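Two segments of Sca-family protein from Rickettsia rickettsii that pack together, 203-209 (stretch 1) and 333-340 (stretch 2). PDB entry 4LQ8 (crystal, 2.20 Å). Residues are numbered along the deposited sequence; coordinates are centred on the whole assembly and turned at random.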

# COMPACT_ATOMS: atom_id res chain seq x y z
N THR A 203 23.18 3.43 6.21
CA THR A 203 24.09 4.51 6.64
C THR A 203 23.43 5.88 6.79
O THR A 203 24.12 6.89 6.87
CB THR A 203 25.32 4.58 5.72
OG1 THR A 203 24.88 4.92 4.41
CG2 THR A 203 26.13 3.28 5.71
N LYS A 204 22.09 5.91 6.82
CA LYS A 204 21.38 7.17 7.00
C LYS A 204 20.38 7.04 8.17
O LYS A 204 19.16 7.01 7.95
CB LYS A 204 20.72 7.62 5.67
CG LYS A 204 20.32 9.07 5.70
CD LYS A 204 19.76 9.57 4.37
CE LYS A 204 19.07 10.89 4.63
NZ LYS A 204 18.74 11.60 3.38
N PRO A 205 20.85 6.91 9.43
CA PRO A 205 19.88 6.77 10.55
C PRO A 205 19.05 8.06 10.71
O PRO A 205 19.51 9.18 10.40
CB PRO A 205 20.77 6.54 11.77
CG PRO A 205 22.10 7.15 11.41
CD PRO A 205 22.24 6.93 9.93
N PHE A 206 17.83 7.89 11.19
CA PHE A 206 16.94 9.00 11.49
C PHE A 206 15.98 8.56 12.58
O PHE A 206 15.75 7.35 12.76
CB PHE A 206 16.20 9.50 10.23
CG PHE A 206 15.25 8.53 9.60
CD1 PHE A 206 13.91 8.48 9.99
CD2 PHE A 206 15.69 7.64 8.62
CE1 PHE A 206 13.04 7.56 9.42
CE2 PHE A 206 14.81 6.72 8.04
CZ PHE A 206 13.48 6.72 8.42
N THR A 207 15.41 9.52 13.29
CA THR A 207 14.42 9.29 14.33
C THR A 207 13.07 9.86 13.90
O THR A 207 12.98 10.96 13.36
CB THR A 207 14.88 9.89 15.67
OG1 THR A 207 16.05 9.19 16.10
CG2 THR A 207 13.81 9.80 16.77
N LEU A 208 12.01 9.10 14.17
CA LEU A 208 10.65 9.53 13.93
C LEU A 208 9.87 9.43 15.24
O LEU A 208 10.42 8.97 16.25
CB LEU A 208 9.98 8.77 12.75
CG LEU A 208 10.04 7.25 12.74
CD1 LEU A 208 9.04 6.66 13.75
CD2 LEU A 208 9.72 6.72 11.34
N ALA A 209 8.63 9.89 15.26
CA ALA A 209 7.84 9.80 16.48
C ALA A 209 6.56 9.04 16.22
O ALA A 209 5.97 9.18 15.15
CB ALA A 209 7.54 11.18 17.03
N ASP A 333 7.35 14.81 10.32
CA ASP A 333 8.63 15.36 10.75
C ASP A 333 9.59 14.27 11.21
O ASP A 333 9.18 13.27 11.80
CB ASP A 333 8.39 16.36 11.87
CG ASP A 333 9.42 17.46 11.94
OD1 ASP A 333 10.17 17.63 10.94
OD2 ASP A 333 9.46 18.16 12.97
N ILE A 334 10.88 14.44 10.92
CA ILE A 334 11.92 13.50 11.36
C ILE A 334 13.18 14.26 11.74
O ILE A 334 13.33 15.43 11.38
CB ILE A 334 12.23 12.37 10.35
CG1 ILE A 334 12.82 12.90 9.02
CG2 ILE A 334 11.02 11.43 10.11
CD1 ILE A 334 13.66 11.76 8.25
N ILE A 335 14.09 13.58 12.46
CA ILE A 335 15.41 14.08 12.82
C ILE A 335 16.40 13.18 12.09
O ILE A 335 16.40 11.97 12.32
CB ILE A 335 15.65 14.05 14.34
CG1 ILE A 335 14.45 14.67 15.11
CG2 ILE A 335 16.99 14.74 14.68
CD1 ILE A 335 14.42 14.42 16.68
N ILE A 336 17.19 13.74 11.19
CA ILE A 336 18.15 12.95 10.43
C ILE A 336 19.49 13.01 11.14
O ILE A 336 20.00 14.11 11.40
CB ILE A 336 18.22 13.40 8.93
CG1 ILE A 336 16.83 13.25 8.26
CG2 ILE A 336 19.27 12.57 8.17
CD1 ILE A 336 16.52 14.26 7.20
N GLY A 337 20.07 11.84 11.43
CA GLY A 337 21.37 11.76 12.10
C GLY A 337 21.35 10.80 13.27
O GLY A 337 20.43 10.01 13.40
N GLN A 338 22.31 10.87 14.16
CA GLN A 338 22.26 9.91 15.25
C GLN A 338 21.48 10.39 16.48
O GLN A 338 21.19 9.58 17.36
CB GLN A 338 23.66 9.44 15.61
CG GLN A 338 23.86 8.02 15.10
CD GLN A 338 25.16 7.83 14.37
OE1 GLN A 338 26.08 8.65 14.46
NE2 GLN A 338 25.26 6.72 13.67
N GLY A 339 21.07 11.65 16.48
CA GLY A 339 20.35 12.30 17.57
C GLY A 339 18.89 11.95 17.79
O GLY A 339 18.14 11.74 16.83
N GLN A 340 18.49 11.95 19.08
CA GLN A 340 17.15 11.66 19.62
C GLN A 340 16.55 10.35 19.09
O GLN A 340 16.38 9.39 19.84
CB GLN A 340 16.19 12.83 19.43
CG GLN A 340 16.25 13.88 20.53
CD GLN A 340 15.14 14.91 20.42
OE1 GLN A 340 15.24 15.90 19.68
NE2 GLN A 340 14.07 14.72 21.19
O HOH W 1 18.44 8.81 14.84
O HOH W 2 7.59 11.33 12.68

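Two segments of a single chain, 203-209 and 333-340, pair in antiparallel fashion, with Phe206 to Ala209 in one strand and Ile335 and Ile336 in the other, and bury 499 Å² between them, both sides summed; no touching residues are closer than 126 positions in sequence. The register pairs Phe206 with Ile336, Thr207 with Ile335 and Leu208 with Ile334, with the alpha carbons of Phe206 and Ile336, a non-hydrogen-bonded pair, at 4.3 Å and those of Thr207 and Ile335, a hydrogen-bonded pair, at 5.1 Å.

Stretch 2 enters at Asp333, whose side chain stays clear of stretch 1. Its carbonyl O instead accepts a hydrogen bond from a water at 2.7 Å, and that water accepts one from Ala209 N at 3.1 Å, so a single solvent molecule links the two backbones where no direct bond joins this pair.

Ile334 points toward stretch 1 and supplies much of the apolar contact. Its CD1 lies 3.7 Å from Phe206 CD1, approaching the ring obliquely, while its CG2 lies 3.9 Å from Leu208 CB and also near the Phe206 ring; these are apolar contacts between hydrocarbon groups. The backbone adds a CA-H...O contact, Ile334 CA to Thr207 O at 3.4 Å, with an angle of 122° at the hydrogen.

At Ile335 the strands are bonded in both directions. Ile335 N donates to Thr207 O at 3.0 Å and Thr207 N donates to Ile335 O at 2.8 Å, with N-H...O angles of 168° and 163°. This nearly straight reciprocal pair is what the antiparallel register at Thr207 and Ile335 calls for. The two side chains share one face of the sheet, with Thr207 CB and Ile335 CB 4.4 Å apart.

Ile336 turns to the other face, the same one as Phe206. Its CG1 sits 4.3 Å from Phe206 CB, and its CG2 meets Lys204 CE at 3.9 Å, a contact with the aliphatic part of the lysine chain.

Gly337 continues the ladder, its N donating to Pro205 O at 2.9 Å (154°). Proline has no amide hydrogen to give, but its carbonyl remains a good acceptor. The glycine's phi/psi of 131/-163 would jam a CB against the carbonyl O of the preceding residue, which by itself calls for glycine. Gly337 O receives a hydrogen bond from a second water at 2.7 Å; the same water is hydrogen-bonded to Thr207 OG1, also at 2.7 Å, and so ties the threonine side chain to the backbone beyond the paired residues.

The CA-to-CB bond of Gln338 points away from stretch 1, yet the end of its side chain comes nearer, bringing NE2 to 3.9 Å from Pro205 CG, a van der Waals contact. Gly339 O is 3.4 Å from Thr207 OG1, long enough that any hydrogen bond is weak, and the hydroxyl proton has another acceptor within reach, so this bond is not settled. Poorly ordered Gln340 closes the stretch, its backbone C 3.2 Å from Thr207 OG1 and its side-chain end leading away.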